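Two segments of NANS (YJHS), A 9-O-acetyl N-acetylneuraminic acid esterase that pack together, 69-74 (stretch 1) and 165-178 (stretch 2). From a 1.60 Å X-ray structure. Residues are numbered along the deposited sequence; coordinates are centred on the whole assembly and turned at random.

Stretch 1 (69-74) HFNDII
Stretch 2, residues 165-178: QDLVSRTRAALVKN

A type II beta turn packs against one side of a helix. The turn runs from His69 to Asp72 and leads into a strand at Ile73 and Ile74. Its backbone hydrogen bond runs from Asp72 N to His69 O at 3.0 Å. The Asp72 side chain (chi1 m) points away from the helix and braces the turn instead, with His69 N donating to Asp72 OD2 at 2.9 Å. Phe70 (phi/psi -57/130) and Asn71 (72/8) occupy the two central positions. Asparagine suits the second of these because it tolerates a positive phi better than most residues.

The helix begins earlier in the chain and is already under way at Gln165. Regular i to i+4 hydrogen bonds hold it, such as Arg170 N to Asp166 O at 2.9 Å and Lys177 N to Ala173 O at 3.1 Å. The closest CA pair across the contact is Asn71 CA and Arg170 CA, at 7.1 Å. Asp166, Arg170, Ala173 and Lys177 recur every three or four residues and so reach the turn from one side of the helix. The two stretches together bury 343 Å².

Polar contacts centre on Asn71, which has the largest covered area. Its CB points sideways, but chi1 m and chi2 -14° bring the amide to the helix. Asn71 OD1 lies 2.9 Å from Arg170 NH1. The backbone also takes part: Lys177 NZ donates a weak hydrogen bond to Asn71 O, at 2.7 Å. Lys177 has its CB toward the turn, and chi angles m, t, t, m carry the long chain to that carbonyl.

Arg170 is buried. Its rotamer is m, t, p, with chi4 at 74°, and its end comes nearer the turn than its CB direction suggests. A long salt bridge within the helix links Arg170 NE to Asp166 OD1 at 3.8 Å. Asp166 thus places a carboxylate beside the buried guanidinium, and both side chains also hydrogen-bond elsewhere in the structure.

The Phe70 ring (chi1 t, chi2 72°) adds carbon surface to this charged group. Phe70 CE1 is 3.6 Å from Arg170 NH1, in an oblique approach. Asp166 OD2 sits at the ring edge, 4.3 Å from Phe70 CZ.

The remaining packing is close and simple. Ala173 points toward the turn, and its CB lies 3.5 Å from Asn71 ND2, so the amide packs directly on the small methyl group. Ile73 (chi1 m, chi2 t) meets the aliphatic part of the lysine, with Ile73 CG1 3.7 Å from Lys177 CD. Lysine therefore serves both apolar and polar contacts.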

# COMPACT_ATOMS: atom_id res chain seq x y z
N HIS A 69 11.93 3.16 -16.26
CA HIS A 69 11.43 4.53 -16.31
C HIS A 69 10.16 4.63 -15.49
O HIS A 69 9.50 3.62 -15.24
CB HIS A 69 11.17 4.96 -17.76
N PHE A 70 9.82 5.86 -15.11
CA PHE A 70 8.62 6.16 -14.37
C PHE A 70 7.41 5.65 -15.14
O PHE A 70 7.26 5.94 -16.33
CB PHE A 70 8.51 7.68 -14.18
CG PHE A 70 7.32 8.14 -13.37
CD1 PHE A 70 7.26 7.94 -11.99
CD2 PHE A 70 6.29 8.82 -13.98
CE1 PHE A 70 6.17 8.39 -11.23
CE2 PHE A 70 5.19 9.29 -13.23
CZ PHE A 70 5.13 9.06 -11.86
N ASN A 71 6.55 4.91 -14.46
CA ASN A 71 5.34 4.34 -15.06
C ASN A 71 5.55 3.17 -16.03
O ASN A 71 4.59 2.69 -16.66
CB ASN A 71 4.41 5.43 -15.64
CG ASN A 71 3.68 6.20 -14.55
OD1 ASN A 71 3.67 5.76 -13.41
ND2 ASN A 71 3.09 7.34 -14.90
N ASP A 72 6.77 2.67 -16.12
CA ASP A 72 7.00 1.44 -16.85
C ASP A 72 6.23 0.32 -16.14
O ASP A 72 6.13 0.30 -14.91
CB ASP A 72 8.48 1.08 -16.88
CG ASP A 72 9.24 1.79 -17.97
OD1 ASP A 72 8.66 2.66 -18.67
OD2 ASP A 72 10.44 1.44 -18.12
N ILE A 73 5.71 -0.61 -16.92
CA ILE A 73 5.22 -1.87 -16.36
C ILE A 73 6.42 -2.76 -15.99
O ILE A 73 7.25 -3.13 -16.85
CB ILE A 73 4.28 -2.58 -17.37
CG1 ILE A 73 2.99 -1.75 -17.53
CG2 ILE A 73 3.96 -4.00 -16.90
CD1 ILE A 73 1.87 -2.48 -18.27
N ILE A 74 6.51 -3.10 -14.70
CA ILE A 74 7.58 -3.95 -14.20
C ILE A 74 7.02 -4.99 -13.21
O ILE A 74 5.88 -4.87 -12.76
CB ILE A 74 8.73 -3.11 -13.55
CG1 ILE A 74 8.22 -2.40 -12.30
CG2 ILE A 74 9.31 -2.13 -14.57
CD1 ILE A 74 9.35 -1.85 -11.37
N GLN A 165 -1.46 14.46 -6.80
CA GLN A 165 -1.16 14.50 -8.23
C GLN A 165 -0.58 13.19 -8.70
O GLN A 165 -0.88 12.74 -9.79
CB GLN A 165 -0.15 15.59 -8.51
CG GLN A 165 -0.72 16.98 -8.39
CD GLN A 165 0.35 18.03 -8.68
OE1 GLN A 165 0.89 18.10 -9.79
NE2 GLN A 165 0.68 18.82 -7.66
N ASP A 166 0.25 12.60 -7.85
CA ASP A 166 0.94 11.33 -8.11
C ASP A 166 -0.10 10.20 -8.11
O ASP A 166 -0.11 9.36 -9.00
CB ASP A 166 2.01 11.16 -7.03
CG ASP A 166 2.97 9.99 -7.29
OD1 ASP A 166 2.62 8.85 -6.90
OD2 ASP A 166 4.08 10.20 -7.84
N LEU A 167 -0.99 10.23 -7.12
CA LEU A 167 -2.10 9.28 -7.03
C LEU A 167 -3.00 9.29 -8.27
O LEU A 167 -3.28 8.24 -8.85
CB LEU A 167 -2.91 9.58 -5.77
CG LEU A 167 -4.19 8.80 -5.51
CD1 LEU A 167 -3.87 7.35 -5.21
CD2 LEU A 167 -4.94 9.44 -4.38
N VAL A 168 -3.43 10.48 -8.67
CA VAL A 168 -4.32 10.65 -9.83
C VAL A 168 -3.59 10.36 -11.14
O VAL A 168 -4.07 9.59 -11.98
CB VAL A 168 -5.00 12.05 -9.82
CG1 VAL A 168 -5.56 12.44 -11.22
CG2 VAL A 168 -6.11 12.07 -8.82
N SER A 169 -2.40 10.93 -11.28
CA SER A 169 -1.61 10.80 -12.50
C SER A 169 -1.20 9.36 -12.79
O SER A 169 -1.31 8.91 -13.94
CB SER A 169 -0.42 11.76 -12.46
OG SER A 169 0.78 11.09 -12.84
N ARG A 170 -0.78 8.63 -11.75
CA ARG A 170 -0.39 7.23 -11.92
C ARG A 170 -1.59 6.31 -12.16
O ARG A 170 -1.49 5.38 -12.93
CB ARG A 170 0.42 6.74 -10.71
CG ARG A 170 1.83 7.20 -10.80
CD ARG A 170 2.54 7.08 -9.51
NE ARG A 170 2.90 5.75 -9.04
CZ ARG A 170 3.86 4.98 -9.53
NH1 ARG A 170 4.50 5.28 -10.67
NH2 ARG A 170 4.15 3.86 -8.91
N THR A 171 -2.71 6.57 -11.49
CA THR A 171 -3.92 5.78 -11.72
C THR A 171 -4.41 5.96 -13.16
O THR A 171 -4.75 4.98 -13.84
CB THR A 171 -5.02 6.12 -10.71
OG1 THR A 171 -4.55 5.80 -9.40
CG2 THR A 171 -6.31 5.32 -10.98
N ARG A 172 -4.40 7.21 -13.62
CA ARG A 172 -4.81 7.51 -15.00
C ARG A 172 -3.89 6.81 -15.97
O ARG A 172 -4.35 6.22 -16.93
CB ARG A 172 -4.74 9.00 -15.27
CG ARG A 172 -5.92 9.79 -14.82
CD ARG A 172 -5.61 11.26 -15.07
NE ARG A 172 -6.79 12.10 -14.92
CZ ARG A 172 -6.76 13.38 -14.55
NH1 ARG A 172 -5.60 13.99 -14.28
NH2 ARG A 172 -7.90 14.06 -14.45
N ALA A 173 -2.57 6.87 -15.71
CA ALA A 173 -1.56 6.29 -16.59
C ALA A 173 -1.79 4.80 -16.73
O ALA A 173 -1.62 4.23 -17.81
CB ALA A 173 -0.14 6.55 -16.06
N ALA A 174 -2.18 4.17 -15.62
CA ALA A 174 -2.41 2.74 -15.63
C ALA A 174 -3.60 2.37 -16.53
O ALA A 174 -3.57 1.35 -17.22
CB ALA A 174 -2.63 2.22 -14.21
N LEU A 175 -4.63 3.21 -16.50
CA LEU A 175 -5.85 2.98 -17.30
C LEU A 175 -5.63 3.32 -18.77
O LEU A 175 -6.06 2.58 -19.67
CB LEU A 175 -7.05 3.72 -16.71
CG LEU A 175 -7.41 3.28 -15.27
CD1 LEU A 175 -8.54 4.13 -14.67
CD2 LEU A 175 -7.75 1.79 -15.19
N VAL A 176 -4.92 4.42 -19.02
CA VAL A 176 -4.56 4.87 -20.38
C VAL A 176 -3.66 3.91 -21.16
O VAL A 176 -3.73 3.85 -22.40
CB VAL A 176 -3.88 6.28 -20.31
CG1 VAL A 176 -3.10 6.60 -21.59
CG2 VAL A 176 -4.89 7.32 -19.98
N LYS A 177 -2.82 3.17 -20.45
CA LYS A 177 -1.92 2.17 -21.04
C LYS A 177 -2.60 1.18 -21.97
O LYS A 177 -2.02 0.78 -22.96
CB LYS A 177 -1.16 1.40 -19.96
CG LYS A 177 0.07 2.14 -19.41
CD LYS A 177 1.14 1.16 -18.98
CE LYS A 177 2.24 1.86 -18.20
NZ LYS A 177 3.20 2.64 -19.02
N ASN A 178 -3.82 0.77 -21.62
CA ASN A 178 -4.55 -0.25 -22.36
C ASN A 178 -6.04 0.01 -22.12
O ASN A 178 -6.49 -0.02 -20.98
CB ASN A 178 -4.10 -1.62 -21.82
CG ASN A 178 -4.65 -2.80 -22.60
OD1 ASN A 178 -5.75 -2.77 -23.15
ND2 ASN A 178 -3.88 -3.89 -22.62